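Local coordinates for D-3-phosphoglycerate dehydrogenase oxidoreductase protein (Ralstonia solanacearum, PDB 3GG9) that probably uses NAD to oxidise D-3-phosphoglycerate, a reaction of the D-2-hydroxyacid dehydrogenases, at residues A121-I126 with I154-K159; A211-S216 with A236-M241; L223-E228 with A253-E258. All coordinates share one frame; numbering follows the deposited sequence.

Interaction 1: residues A121-I126 with I154-K159; sequences AAQRRI and IGRVLK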
ATOM      1  N   ALA A 121       0.328  -1.686   2.910  1.00 24.58           N
ATOM      2  CA  ALA A 121       0.924  -2.775   2.145  1.00 23.52           C
ATOM      3  C   ALA A 121       1.230  -3.920   3.090  1.00 19.95           C
ATOM      4  O   ALA A 121       0.855  -5.048   2.816  1.00 24.07           O
ATOM      5  CB  ALA A 121       2.179  -2.303   1.414  1.00 19.77           C
ATOM      6  N   ALA A 122       1.842  -3.611   4.233  1.00 21.88           N
ATOM      7  CA  ALA A 122       2.174  -4.637   5.241  1.00 20.37           C
ATOM      8  C   ALA A 122       0.932  -5.254   5.893  1.00 27.34           C
ATOM      9  O   ALA A 122       0.767  -6.474   5.919  1.00 21.56           O
ATOM     10  CB  ALA A 122       3.127  -4.046   6.290  1.00 18.14           C
ATOM     11  N   GLN A 123       0.001  -4.425   6.363  1.00 20.15           N
ATOM     12  CA  GLN A 123      -1.170  -4.993   7.057  1.00 17.28           C
ATOM     13  C   GLN A 123      -2.051  -5.857   6.155  1.00 16.18           C
ATOM     14  O   GLN A 123      -2.801  -6.709   6.645  1.00 24.13           O
ATOM     15  CB  GLN A 123      -2.035  -3.886   7.707  1.00 19.58           C
ATOM     16  CG  GLN A 123      -1.420  -3.249   8.971  1.00 21.82           C
ATOM     17  CD  GLN A 123      -1.052  -4.288  10.066  1.00 31.68           C
ATOM     18  OE1 GLN A 123      -0.123  -5.083   9.907  1.00 30.00           O
ATOM     19  NE2 GLN A 123      -1.786  -4.270  11.166  1.00 23.19           N
ATOM     20  N   ARG A 124      -1.984  -5.626   4.842  1.00 16.26           N
ATOM     21  CA  ARG A 124      -2.778  -6.432   3.922  1.00 16.33           C
ATOM     22  C   ARG A 124      -1.948  -7.450   3.171  1.00 17.94           C
ATOM     23  O   ARG A 124      -2.463  -8.129   2.263  1.00 25.08           O
ATOM     24  CB  ARG A 124      -3.592  -5.582   2.942  1.00 16.93           C
ATOM     25  CG  ARG A 124      -4.793  -4.816   3.606  1.00 22.91           C
ATOM     26  CD  ARG A 124      -5.710  -5.735   4.465  1.00 18.48           C
ATOM     27  NE  ARG A 124      -6.681  -6.493   3.663  1.00 21.52           N
ATOM     28  CZ  ARG A 124      -7.946  -6.136   3.455  1.00 28.47           C
ATOM     29  NH1 ARG A 124      -8.426  -5.005   3.974  1.00 26.17           N
ATOM     30  NH2 ARG A 124      -8.723  -6.915   2.707  1.00 25.31           N
ATOM     31  N   ARG A 125      -0.676  -7.525   3.538  1.00 20.36           N
ATOM     32  CA  ARG A 125       0.295  -8.501   2.961  1.00 17.95           C
ATOM     33  C   ARG A 125       0.386  -8.419   1.447  1.00 25.38           C
ATOM     34  O   ARG A 125       0.565  -9.419   0.753  1.00 24.51           O
ATOM     35  CB  ARG A 125       0.017  -9.925   3.462  1.00 21.42           C
ATOM     36  CG  ARG A 125       0.251 -10.108   4.965  1.00 28.60           C
ATOM     37  CD  ARG A 125      -0.975  -9.748   5.821  1.00 25.22           C
ATOM     38  NE  ARG A 125      -0.844 -10.185   7.212  1.00 29.54           N
ATOM     39  CZ  ARG A 125      -0.333  -9.461   8.210  1.00 22.35           C
ATOM     40  NH1 ARG A 125      -0.300  -9.974   9.424  1.00 25.15           N
ATOM     41  NH2 ARG A 125       0.120  -8.226   8.024  1.00 31.05           N
ATOM     42  N   ILE A 126       0.260  -7.198   0.938  1.00 23.12           N
ATOM     43  CA  ILE A 126       0.247  -6.975  -0.489  1.00 18.86           C
ATOM     44  C   ILE A 126       1.486  -7.496  -1.266  1.00 25.72           C
ATOM     45  O   ILE A 126       1.278  -8.229  -2.213  1.00 24.38           O
ATOM     46  CB  ILE A 126      -0.123  -5.537  -0.834  1.00 28.14           C
ATOM     47  CG1 ILE A 126      -1.536  -5.285  -0.315  1.00 27.33           C
ATOM     48  CG2 ILE A 126       0.032  -5.281  -2.337  1.00 24.08           C
ATOM     49  CD1 ILE A 126      -2.065  -3.938  -0.681  1.00 45.36           C
ATOM     50  N   ILE A 154      -3.205 -13.701   6.796  1.00 31.64           N
ATOM     51  CA  ILE A 154      -4.425 -13.003   6.372  0.50 31.35           C
ATOM     52  C   ILE A 154      -4.351 -11.508   6.691  1.00 29.61           C
ATOM     53  O   ILE A 154      -3.735 -11.132   7.677  1.00 28.92           O
ATOM     54  CB  ILE A 154      -5.699 -13.715   6.983  0.50 34.67           C
ATOM     55  CG1 ILE A 154      -6.536 -14.355   5.882  0.50 33.00           C
ATOM     56  CG2 ILE A 154      -6.595 -12.807   7.793  0.50 39.19           C
ATOM     57  CD1 ILE A 154      -6.000 -15.675   5.437  0.50 20.58           C
ATOM     58  N   GLY A 155      -4.995 -10.673   5.877  1.00 25.45           N
ATOM     59  CA  GLY A 155      -5.031  -9.237   6.113  1.00 28.23           C
ATOM     60  C   GLY A 155      -5.638  -8.803   7.437  1.00 30.56           C
ATOM     61  O   GLY A 155      -6.391  -9.550   8.075  1.00 26.91           O
ATOM     62  N   ARG A 156      -5.260  -7.603   7.871  1.00 21.26           N
ATOM     63  CA  ARG A 156      -5.777  -7.007   9.089  1.00 23.37           C
ATOM     64  C   ARG A 156      -6.318  -5.612   8.782  1.00 21.71           C
ATOM     65  O   ARG A 156      -5.699  -4.833   8.068  1.00 25.30           O
ATOM     66  CB  ARG A 156      -4.695  -6.926  10.165  1.00 29.86           C
ATOM     67  CG  ARG A 156      -3.797  -8.164  10.222  1.00 24.91           C
ATOM     68  CD  ARG A 156      -2.836  -8.107  11.408  1.00 33.51           C
ATOM     69  NE  ARG A 156      -3.304  -8.902  12.535  1.00 48.80           N
ATOM     70  CZ  ARG A 156      -3.946  -8.415  13.589  1.00 48.21           C
ATOM     71  NH1 ARG A 156      -4.211  -7.117  13.698  1.00 55.56           N
ATOM     72  NH2 ARG A 156      -4.319  -9.241  14.535  1.00 37.69           N
ATOM     73  N   VAL A 157      -7.479  -5.328   9.346  1.00 22.65           N
ATOM     74  CA  VAL A 157      -8.164  -4.045   9.158  1.00 20.88           C
ATOM     75  C   VAL A 157      -7.496  -3.042  10.104  1.00 25.21           C
ATOM     76  O   VAL A 157      -7.012  -3.424  11.173  1.00 25.90           O
ATOM     77  CB  VAL A 157      -9.688  -4.196   9.442  1.00 26.02           C
ATOM     78  CG1 VAL A 157      -9.925  -4.607  10.835  1.00 26.52           C
ATOM     79  CG2 VAL A 157     -10.463  -2.939   9.170  1.00 28.08           C
ATOM     80  N   LEU A 158      -7.428  -1.776   9.689  1.00 24.13           N
ATOM     81  CA  LEU A 158      -6.871  -0.724  10.531  1.00 26.02           C
ATOM     82  C   LEU A 158      -7.922  -0.152  11.473  1.00 26.16           C
ATOM     83  O   LEU A 158      -7.622   0.103  12.638  1.00 23.12           O
ATOM     84  CB  LEU A 158      -6.261   0.393   9.684  1.00 20.99           C
ATOM     85  CG  LEU A 158      -5.091  -0.006   8.777  1.00 28.80           C
ATOM     86  CD1 LEU A 158      -4.678   1.202   7.933  1.00 27.10           C
ATOM     87  CD2 LEU A 158      -3.924  -0.469   9.592  1.00 24.74           C
ATOM     88  N   LYS A 159      -9.134   0.052  10.963  1.00 24.20           N
ATOM     89  CA  LYS A 159     -10.230   0.620  11.774  1.00 29.16           C
ATOM     90  C   LYS A 159     -10.315  -0.013  13.159  1.00 26.82           C
ATOM     91  O   LYS A 159     -10.410  -1.220  13.270  1.00 21.66           O
ATOM     92  CB  LYS A 159     -11.592   0.476  11.079  1.00 28.67           C
ATOM     93  CG  LYS A 159     -12.738   1.151  11.870  1.00 28.55           C
ATOM     94  CD  LYS A 159     -14.106   1.003  11.201  1.00 30.26           C
ATOM     95  CE  LYS A 159     -15.098   1.928  11.870  1.00 35.92           C
ATOM     96  NZ  LYS A 159     -16.479   1.755  11.366  1.00 44.11           N
TER
HETATM   97  O   HOH W   1      -3.986  -3.280  12.263  1.00 33.70           O
HETATM   98  O   HOH W   2      -7.095  -3.303   6.048  1.00 30.57           O

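Interaction 2: residues A211-S216 with A236-M241; sequences ALFEQS and ADLTRM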
ATOM      1  N   ALA A 211       4.586   1.851  27.266  1.00 30.56           N
ATOM      2  CA  ALA A 211       3.157   1.724  26.952  1.00 33.32           C
ATOM      3  C   ALA A 211       2.868   1.789  25.448  1.00 27.67           C
ATOM      4  O   ALA A 211       1.953   1.124  24.952  1.00 28.15           O
ATOM      5  CB  ALA A 211       2.359   2.812  27.679  1.00 27.90           C
ATOM      6  N   LEU A 212       3.649   2.598  24.740  1.00 27.73           N
ATOM      7  CA  LEU A 212       3.522   2.744  23.293  1.00 24.22           C
ATOM      8  C   LEU A 212       3.815   1.444  22.571  1.00 27.31           C
ATOM      9  O   LEU A 212       3.078   1.054  21.673  1.00 30.33           O
ATOM     10  CB  LEU A 212       4.443   3.852  22.787  1.00 25.68           C
ATOM     11  CG  LEU A 212       4.226   4.312  21.343  1.00 26.85           C
ATOM     12  CD1 LEU A 212       3.052   5.318  21.268  1.00 26.49           C
ATOM     13  CD2 LEU A 212       5.515   4.940  20.846  1.00 26.20           C
ATOM     14  N   PHE A 213       4.881   0.773  22.988  1.00 27.67           N
ATOM     15  CA  PHE A 213       5.301  -0.486  22.374  1.00 28.16           C
ATOM     16  C   PHE A 213       4.387  -1.670  22.719  1.00 28.91           C
ATOM     17  O   PHE A 213       4.162  -2.549  21.881  1.00 30.19           O
ATOM     18  CB  PHE A 213       6.774  -0.785  22.742  1.00 30.75           C
ATOM     19  CG  PHE A 213       7.775   0.033  21.958  1.00 26.10           C
ATOM     20  CD1 PHE A 213       8.230   1.254  22.435  1.00 26.83           C
ATOM     21  CD2 PHE A 213       8.227  -0.405  20.716  1.00 19.92           C
ATOM     22  CE1 PHE A 213       9.145   2.027  21.698  1.00 35.16           C
ATOM     23  CE2 PHE A 213       9.130   0.359  19.971  1.00 26.18           C
ATOM     24  CZ  PHE A 213       9.602   1.570  20.465  1.00 31.35           C
ATOM     25  N   GLU A 214       3.858  -1.682  23.947  1.00 27.64           N
ATOM     26  CA  GLU A 214       2.917  -2.708  24.401  1.00 32.95           C
ATOM     27  C   GLU A 214       1.563  -2.664  23.697  1.00 33.05           C
ATOM     28  O   GLU A 214       1.026  -3.706  23.294  1.00 31.97           O
ATOM     29  CB  GLU A 214       2.709  -2.582  25.919  1.00 33.31           C
ATOM     30  CG  GLU A 214       3.866  -3.156  26.727  1.00 36.93           C
ATOM     31  CD  GLU A 214       3.945  -2.691  28.191  1.00 45.95           C
ATOM     32  OE1 GLU A 214       3.259  -1.724  28.602  1.00 48.63           O
ATOM     33  OE2 GLU A 214       4.734  -3.311  28.935  1.00 56.19           O
ATOM     34  N   GLN A 215       1.034  -1.447  23.541  1.00 27.60           N
ATOM     35  CA  GLN A 215      -0.335  -1.222  23.077  1.00 31.07           C
ATOM     36  C   GLN A 215      -0.565  -1.114  21.567  1.00 31.88           C
ATOM     37  O   GLN A 215      -1.674  -1.387  21.099  1.00 37.13           O
ATOM     38  CB  GLN A 215      -0.881   0.047  23.719  1.00 36.62           C
ATOM     39  CG  GLN A 215      -1.203  -0.071  25.204  1.00 46.60           C
ATOM     40  CD  GLN A 215      -1.724   1.245  25.739  1.00 46.04           C
ATOM     41  OE1 GLN A 215      -2.930   1.434  25.884  1.00 59.19           O
ATOM     42  NE2 GLN A 215      -0.819   2.188  25.965  1.00 35.46           N
ATOM     43  N   SER A 216       0.451  -0.704  20.808  1.00 28.71           N
ATOM     44  CA  SER A 216       0.264  -0.406  19.387  1.00 24.38           C
ATOM     45  C   SER A 216       0.090  -1.651  18.540  1.00 31.60           C
ATOM     46  O   SER A 216       0.837  -2.617  18.688  1.00 28.35           O
ATOM     47  CB  SER A 216       1.446   0.395  18.843  1.00 27.49           C
ATOM     48  OG  SER A 216       1.609   1.609  19.541  1.00 29.94           O
ATOM     49  N   ALA A 236      14.700  -4.650  23.780  1.00 33.32           N
ATOM     50  CA  ALA A 236      13.744  -4.771  24.884  1.00 32.12           C
ATOM     51  C   ALA A 236      12.428  -4.079  24.521  1.00 35.05           C
ATOM     52  O   ALA A 236      11.344  -4.628  24.760  1.00 31.68           O
ATOM     53  CB  ALA A 236      14.315  -4.198  26.181  1.00 34.67           C
ATOM     54  N   ASP A 237      12.535  -2.894  23.925  1.00 36.44           N
ATOM     55  CA  ASP A 237      11.362  -2.143  23.448  1.00 27.22           C
ATOM     56  C   ASP A 237      10.571  -2.917  22.396  1.00 25.73           C
ATOM     57  O   ASP A 237       9.354  -3.036  22.484  1.00 32.89           O
ATOM     58  CB  ASP A 237      11.799  -0.803  22.845  1.00 33.80           C
ATOM     59  CG  ASP A 237      12.396   0.148  23.876  1.00 38.68           C
ATOM     60  OD1 ASP A 237      13.382   0.846  23.541  1.00 36.69           O
ATOM     61  OD2 ASP A 237      11.872   0.206  25.010  1.00 48.97           O
ATOM     62  N   LEU A 238      11.260  -3.390  21.358  1.00 24.54           N
ATOM     63  CA  LEU A 238      10.620  -4.178  20.300  1.00 25.16           C
ATOM     64  C   LEU A 238      10.002  -5.491  20.795  1.00 27.31           C
ATOM     65  O   LEU A 238       8.928  -5.869  20.357  1.00 28.60           O
ATOM     66  CB  LEU A 238      11.626  -4.459  19.177  1.00 27.28           C
ATOM     67  CG  LEU A 238      12.092  -3.237  18.385  1.00 30.34           C
ATOM     68  CD1 LEU A 238      13.247  -3.629  17.482  1.00 29.00           C
ATOM     69  CD2 LEU A 238      10.935  -2.601  17.579  1.00 25.66           C
ATOM     70  N   THR A 239      10.671  -6.198  21.709  1.00 30.09           N
ATOM     71  CA  THR A 239      10.117  -7.466  22.201  1.00 25.47           C
ATOM     72  C   THR A 239       8.955  -7.273  23.189  1.00 30.44           C
ATOM     73  O   THR A 239       8.331  -8.233  23.610  1.00 34.20           O
ATOM     74  CB  THR A 239      11.206  -8.418  22.764  1.00 31.66           C
ATOM     75  OG1 THR A 239      11.980  -7.724  23.732  1.00 33.88           O
ATOM     76  CG2 THR A 239      12.136  -8.910  21.631  1.00 34.37           C
ATOM     77  N   ARG A 240       8.658  -6.017  23.522  1.00 32.79           N
ATOM     78  CA  ARG A 240       7.480  -5.628  24.292  0.50 36.86           C
ATOM     79  C   ARG A 240       6.230  -5.666  23.405  1.00 34.67           C
ATOM     80  O   ARG A 240       5.099  -5.770  23.895  1.00 29.43           O
ATOM     81  CB  ARG A 240       7.685  -4.196  24.792  0.50 38.69           C
ATOM     82  CG  ARG A 240       7.049  -3.858  26.107  0.50 44.80           C
ATOM     83  CD  ARG A 240       8.058  -3.619  27.212  0.50 43.05           C
ATOM     84  NE  ARG A 240       9.106  -2.674  26.828  0.50 40.61           N
ATOM     85  CZ  ARG A 240      10.045  -2.222  27.655  0.50 35.19           C
ATOM     86  NH1 ARG A 240      10.976  -1.379  27.213  0.50 32.19           N
ATOM     87  NH2 ARG A 240      10.056  -2.612  28.923  0.50 39.83           N
ATOM     88  N   MET A 241       6.450  -5.550  22.090  1.00 34.32           N
ATOM     89  CA  MET A 241       5.367  -5.465  21.099  1.00 30.55           C
ATOM     90  C   MET A 241       4.520  -6.734  21.019  1.00 33.20           C
ATOM     91  O   MET A 241       5.000  -7.826  21.341  1.00 34.28           O
ATOM     92  CB  MET A 241       5.912  -5.069  19.709  1.00 28.86           C
ATOM     93  CG  MET A 241       6.495  -3.631  19.635  1.00 26.76           C
ATOM     94  SD  MET A 241       7.061  -2.994  18.014  1.00 22.02           S
ATOM     95  CE  MET A 241       5.507  -2.803  17.142  1.00 29.74           C
TER
HETATM   96  O   HOH W   3       2.296  -6.189  23.847  1.00 36.29           O

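Interaction 3: residues L223-E228 with A253-E258; sequences LRLNDE and AELVEE. With SO4 (sulfate ion), chain F; SO4 (sulfate ion), chain E.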
ATOM      1  N   LEU A 223      11.413  10.163  13.805  1.00 27.31           N
ATOM      2  CA  LEU A 223      12.418  10.912  14.557  1.00 27.45           C
ATOM      3  C   LEU A 223      13.584  11.240  13.645  1.00 29.04           C
ATOM      4  O   LEU A 223      13.916  10.459  12.757  1.00 28.93           O
ATOM      5  CB  LEU A 223      12.938  10.069  15.730  1.00 31.62           C
ATOM      6  CG  LEU A 223      11.966   9.592  16.809  1.00 27.52           C
ATOM      7  CD1 LEU A 223      12.621   8.558  17.714  1.00 36.96           C
ATOM      8  CD2 LEU A 223      11.469  10.791  17.628  1.00 34.39           C
ATOM      9  N   ARG A 224      14.199  12.394  13.868  1.00 27.46           N
ATOM     10  CA  ARG A 224      15.455  12.742  13.229  1.00 30.97           C
ATOM     11  C   ARG A 224      16.554  12.039  14.012  1.00 29.37           C
ATOM     12  O   ARG A 224      16.425  11.834  15.239  1.00 26.24           O
ATOM     13  CB  ARG A 224      15.669  14.262  13.229  1.00 35.14           C
ATOM     14  CG  ARG A 224      14.625  15.066  12.410  1.00 37.36           C
ATOM     15  CD  ARG A 224      14.997  15.181  10.930  1.00 51.45           C
ATOM     16  NE  ARG A 224      13.844  15.518  10.087  1.00 56.38           N
ATOM     17  CZ  ARG A 224      13.807  15.446   8.752  1.00 54.09           C
ATOM     18  NH1 ARG A 224      12.699  15.784   8.110  1.00 49.43           N
ATOM     19  NH2 ARG A 224      14.863  15.039   8.045  1.00 46.62           N
ATOM     20  N   LEU A 225      17.607  11.648  13.301  1.00 28.24           N
ATOM     21  CA  LEU A 225      18.757  10.982  13.919  1.00 29.60           C
ATOM     22  C   LEU A 225      19.753  12.009  14.472  1.00 30.69           C
ATOM     23  O   LEU A 225      20.225  12.887  13.743  1.00 30.42           O
ATOM     24  CB  LEU A 225      19.470  10.063  12.927  1.00 24.65           C
ATOM     25  CG  LEU A 225      20.577   9.166  13.511  1.00 29.81           C
ATOM     26  CD1 LEU A 225      20.067   8.283  14.624  1.00 26.56           C
ATOM     27  CD2 LEU A 225      21.220   8.340  12.416  1.00 31.95           C
ATOM     28  N   ASN A 226      20.037  11.883  15.763  1.00 30.49           N
ATOM     29  CA  ASN A 226      21.025  12.698  16.471  1.00 39.79           C
ATOM     30  C   ASN A 226      21.491  11.904  17.691  1.00 40.21           C
ATOM     31  O   ASN A 226      21.017  10.784  17.909  1.00 32.10           O
ATOM     32  CB  ASN A 226      20.440  14.073  16.872  1.00 39.09           C
ATOM     33  CG  ASN A 226      19.155  13.960  17.689  1.00 37.23           C
ATOM     34  OD1 ASN A 226      19.068  13.168  18.618  1.00 36.66           O
ATOM     35  ND2 ASN A 226      18.150  14.767  17.340  1.00 38.26           N
ATOM     36  N   ASP A 227      22.378  12.486  18.501  1.00 45.72           N
ATOM     37  CA  ASP A 227      22.951  11.783  19.669  1.00 47.12           C
ATOM     38  C   ASP A 227      21.925  11.361  20.711  1.00 44.45           C
ATOM     39  O   ASP A 227      22.116  10.366  21.415  1.00 47.26           O
ATOM     40  CB  ASP A 227      24.060  12.612  20.327  1.00 48.17           C
ATOM     41  CG  ASP A 227      25.295  12.725  19.458  1.00 56.90           C
ATOM     42  OD1 ASP A 227      25.893  13.821  19.420  1.00 66.90           O
ATOM     43  OD2 ASP A 227      25.671  11.725  18.806  1.00 62.55           O
ATOM     44  N   GLU A 228      20.831  12.109  20.795  1.00 43.29           N
ATOM     45  CA  GLU A 228      19.751  11.773  21.705  1.00 43.78           C
ATOM     46  C   GLU A 228      18.948  10.559  21.231  1.00 43.52           C
ATOM     47  O   GLU A 228      18.512   9.755  22.057  1.00 46.21           O
ATOM     48  CB  GLU A 228      18.826  12.981  21.909  1.00 45.67           C
ATOM     49  CG  GLU A 228      19.386  14.083  22.829  1.00 62.64           C
ATOM     50  CD  GLU A 228      20.571  14.836  22.223  1.00 77.23           C
ATOM     51  OE1 GLU A 228      20.407  15.467  21.152  1.00 74.06           O
ATOM     52  OE2 GLU A 228      21.672  14.786  22.821  1.00 84.47           O
ATOM     53  N   ALA A 253      17.694   4.033  10.010  1.00 22.98           N
ATOM     54  CA  ALA A 253      17.940   2.684  10.574  1.00 28.44           C
ATOM     55  C   ALA A 253      18.580   2.679  11.968  1.00 28.09           C
ATOM     56  O   ALA A 253      18.288   1.819  12.815  1.00 29.96           O
ATOM     57  CB  ALA A 253      18.800   1.868   9.610  1.00 24.94           C
ATOM     58  N   GLU A 254      19.420   3.669  12.215  1.00 28.10           N
ATOM     59  CA  GLU A 254      20.242   3.732  13.415  1.00 30.07           C
ATOM     60  C   GLU A 254      19.468   4.236  14.636  1.00 30.49           C
ATOM     61  O   GLU A 254      19.998   4.250  15.752  1.00 31.57           O
ATOM     62  CB  GLU A 254      21.483   4.600  13.150  1.00 32.78           C
ATOM     63  CG  GLU A 254      22.403   4.076  12.034  1.00 36.33           C
ATOM     64  CD  GLU A 254      22.115   4.655  10.633  1.00 46.96           C
ATOM     65  OE1 GLU A 254      23.020   4.541   9.779  1.00 43.17           O
ATOM     66  OE2 GLU A 254      21.007   5.204  10.369  1.00 34.37           O
ATOM     67  N   LEU A 255      18.212   4.630  14.431  1.00 26.07           N
ATOM     68  CA  LEU A 255      17.281   4.835  15.545  1.00 29.78           C
ATOM     69  C   LEU A 255      17.034   3.572  16.366  1.00 27.09           C
ATOM     70  O   LEU A 255      16.710   3.662  17.539  1.00 26.39           O
ATOM     71  CB  LEU A 255      15.938   5.357  15.054  1.00 23.47           C
ATOM     72  CG  LEU A 255      15.909   6.734  14.389  1.00 29.78           C
ATOM     73  CD1 LEU A 255      14.513   7.036  13.865  1.00 23.52           C
ATOM     74  CD2 LEU A 255      16.347   7.817  15.346  1.00 30.18           C
ATOM     75  N   VAL A 256      17.150   2.405  15.735  1.00 27.46           N
ATOM     76  CA  VAL A 256      17.050   1.126  16.431  1.00 29.93           C
ATOM     77  C   VAL A 256      18.473   0.644  16.650  1.00 31.99           C
ATOM     78  O   VAL A 256      19.299   0.739  15.747  1.00 34.22           O
ATOM     79  CB  VAL A 256      16.278   0.064  15.608  1.00 33.57           C
ATOM     80  CG1 VAL A 256      16.108  -1.243  16.393  1.00 22.78           C
ATOM     81  CG2 VAL A 256      14.911   0.595  15.188  1.00 22.83           C
ATOM     82  N   GLU A 257      18.763   0.140  17.846  1.00 32.29           N
ATOM     83  CA  GLU A 257      20.077  -0.449  18.115  1.00 33.12           C
ATOM     84  C   GLU A 257      20.445  -1.508  17.091  1.00 31.89           C
ATOM     85  O   GLU A 257      19.595  -2.210  16.563  1.00 34.02           O
ATOM     86  CB  GLU A 257      20.189  -0.974  19.552  1.00 30.85           C
ATOM     87  CG  GLU A 257      19.408  -2.239  19.866  1.00 36.58           C
ATOM     88  CD  GLU A 257      19.707  -2.764  21.276  1.00 41.65           C
ATOM     89  OE1 GLU A 257      18.859  -3.467  21.849  1.00 40.56           O
ATOM     90  OE2 GLU A 257      20.794  -2.470  21.813  1.00 56.86           O
ATOM     91  N   GLU A 258      21.731  -1.552  16.787  1.00 33.22           N
ATOM     92  CA  GLU A 258      22.300  -2.397  15.761  1.00 33.25           C
ATOM     93  C   GLU A 258      21.862  -3.862  15.917  1.00 33.17           C
ATOM     94  O   GLU A 258      21.913  -4.426  17.018  1.00 31.52           O
ATOM     95  CB  GLU A 258      23.814  -2.237  15.820  1.00 32.37           C
ATOM     96  CG  GLU A 258      24.545  -2.916  14.723  1.00 34.22           C
ATOM     97  CD  GLU A 258      26.001  -2.574  14.737  1.00 34.57           C
ATOM     98  OE1 GLU A 258      26.627  -2.719  13.674  1.00 41.22           O
ATOM     99  OE2 GLU A 258      26.516  -2.149  15.803  1.00 39.97           O
TER
HETATM  100  S   SO4 F   2      10.188  16.346  10.764  1.00 55.50           S
HETATM  101  O1  SO4 F   2      10.491  16.720   9.386  1.00 47.46           O
HETATM  102  O2  SO4 F   2      11.417  16.006  11.502  1.00 50.09           O
HETATM  103  O3  SO4 F   2       9.563  17.509  11.404  1.00 43.89           O
HETATM  104  O4  SO4 F   2       9.318  15.161  10.768  1.00 40.56           O
HETATM  105  S   SO4 E   1      14.514  17.039   4.194  1.00 48.18           S
HETATM  106  O1  SO4 E   1      14.790  16.381   2.934  1.00 57.55           O
HETATM  107  O2  SO4 E   1      15.157  18.340   4.226  1.00 42.04           O
HETATM  108  O3  SO4 E   1      13.075  17.218   4.331  1.00 57.33           O
HETATM  109  O4  SO4 E   1      15.020  16.184   5.266  1.00 40.52           O

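Interaction 1: residues A121-I126 with I154-K159
A Schellman motif closes helix 109-123, and the loop that leads into strand 162-166 docks against this helix end at the dimer interface of a D-2-hydroxyacid dehydrogenase. Arg125 makes the turn with positive phi (55°), its N bonding back to Ala122 O while Ile126 N bonds to Ala121 O. Its side chain, bent at chi2, brings NH2 to Ala122 O at 2.8 Å, almost in the guanidinium plane but above the plane of the carbonyl. Ala122 O is thus gripped twice by one residue. The remainder of the Arg125 chain runs along the loop: CD lies 3.6 Å from Ile154 O, and CG of Arg156 stands over one guanidinium face, displaced toward its rim. Outside the two segments, NH1 bonds to Phe152 O, and Phe152 makes a cation-pi contact with the group.

Arg156 N gives a hydrogen bond to Gln123 O, 2.9 Å long with an angle of 154° at the hydrogen, the donor lying above the carbonyl plane. Gly155 CA gives the same oxygen a CA-H...O contact. Gln123 bends at chi2, so that CG meets Leu158 CD2 at 3.8 Å while NE2 passes close to Arg156 CD. A water accepting from NE2 donates in turn to Val157 O. A second water joins Arg124 NH1 to Arg156 O; NH1 also bonds to Ala110 O of the second subunit, and NH2 to Ile301 O and Gly302 O there.

Arg125 NH1 and Arg156 NE, 4.5 Å apart, bring like charges close together. Carbonyl oxygens around Arg125 probably offset part of that repulsion. Ala122 O is satisfied by Arg125 N and NH2, Gln123 O by Arg156 N, and Arg156 O and Val157 O by waters.

Interaction 2: residues A211-S216 with A236-M241
The Phe213 ring receives Asp237 CB on one face, 3.9 Å from the ring centroid and only 4° off the normal, a nearly central CH-pi contact. At the ring edge, in plane, sits Met241 CG, 3.8 Å from Phe213 CD2; SD follows, 5.2 Å from the centroid, making an edge-on Met-aromatic contact. Phe213 CG is anti to its carbonyl carbon (chi1 -77°), which swings the ring across to the other segment, where CD2 also comes within 3.4 Å of Asp237 O. The Asp237 carboxylate, turned 19° from the ring plane, is held through OD2 by Arg240 NH1 in a salt bridge, with the oxygen almost in the guanidinium plane. The chain of Arg240, bent at chi2 and chi3, curls back to reach it, and on the way its CG packs against Glu214 CG at 3.3 Å. Here the two residues meet through their methylenes, with carboxylate and guanidinium planes perpendicular.

Backbones meet through Phe213 O, which takes a CA-H...O contact from Met241 CA at 3.3 Å, and through a water that donates to both Glu214 O and Arg240 O. Phe213 and Met241 also share Leu219 of strand 218-221 as a neighbour. Docking of helix 209-215 against the end of helix 235-238 and the turn after it, elements that flank that strand in sequence, is typical of the Rossmann-type NAD-binding domain, whose connecting helices cover its parallel sheet.

Interaction 3: residues L223-E228 with A253-E258
Apolar contacts carry the join between the two loops, and Leu255 is at its centre. Its two methyls divide the work: CD1 lies 3.9 Å from Leu223 CB and close to Leu223 O, whereas CD2 packs against Leu225 CD1 at 3.8 Å and approaches Arg224 O. Leu225 has CG anti to the backbone N (chi1 -172°), and its side chain slides past that of Leu255 in the opposite direction. The Leu225 side chain crosses that of Glu254 at about a right angle, its CD2 3.8 Å from Glu254 CB and OE2. Glu254 bends at chi2, which brings its carboxylate back alongside this methyl.

The loops follow adjacent parallel strands, 218-221 and 246-249, of the Rossmann-type domain. Leu223 touches residues of the probable GxGxxG motif, so the contact borders the region where NAD would be expected to bind, as in relatives.

Ionic contacts lie on the other side of the first loop, where Arg224 leaves the backbone pointing away from 253-258. Its NE and NH1 clasp one sulfate edge-on as a bidentate pair: NE reaches O2 at 2.9 Å and NH1 reaches O1 at 2.7 Å, the latter bond almost straight (175°). NH2 meets O4 of a second sulfate at 3.0 Å and a more bent 143°. Both anions probably come from the crystallisation liquor.

Within 253-258, Val256 N bonds to Ala253 O at 3.2 Å; Glu254 and Leu255 also have backbone bonds to Ser231 and Ile233.

Interactions 1 and 2 are buried and interaction 3 lies at the surface, but chemistry does not simply follow burial. At the subunit interface, interaction 1 relies on backbone carbonyls, arginines and ordered waters; interaction 2, untouched by the other chain, centres on an aromatic ring; interaction 3 combines leucine packing with an arginine that holds sulfates. Interactions 2 and 3 belong to neighbouring elements: their segments alternate along the chain around strands 218-221 and 246-249, and they touch where Leu238 CD1 meets Val256 CG1 at 3.9 Å. Interaction 1 precedes both in sequence and touches neither, its centre about 20 Å from that of interaction 2 and 27 Å from that of interaction 3.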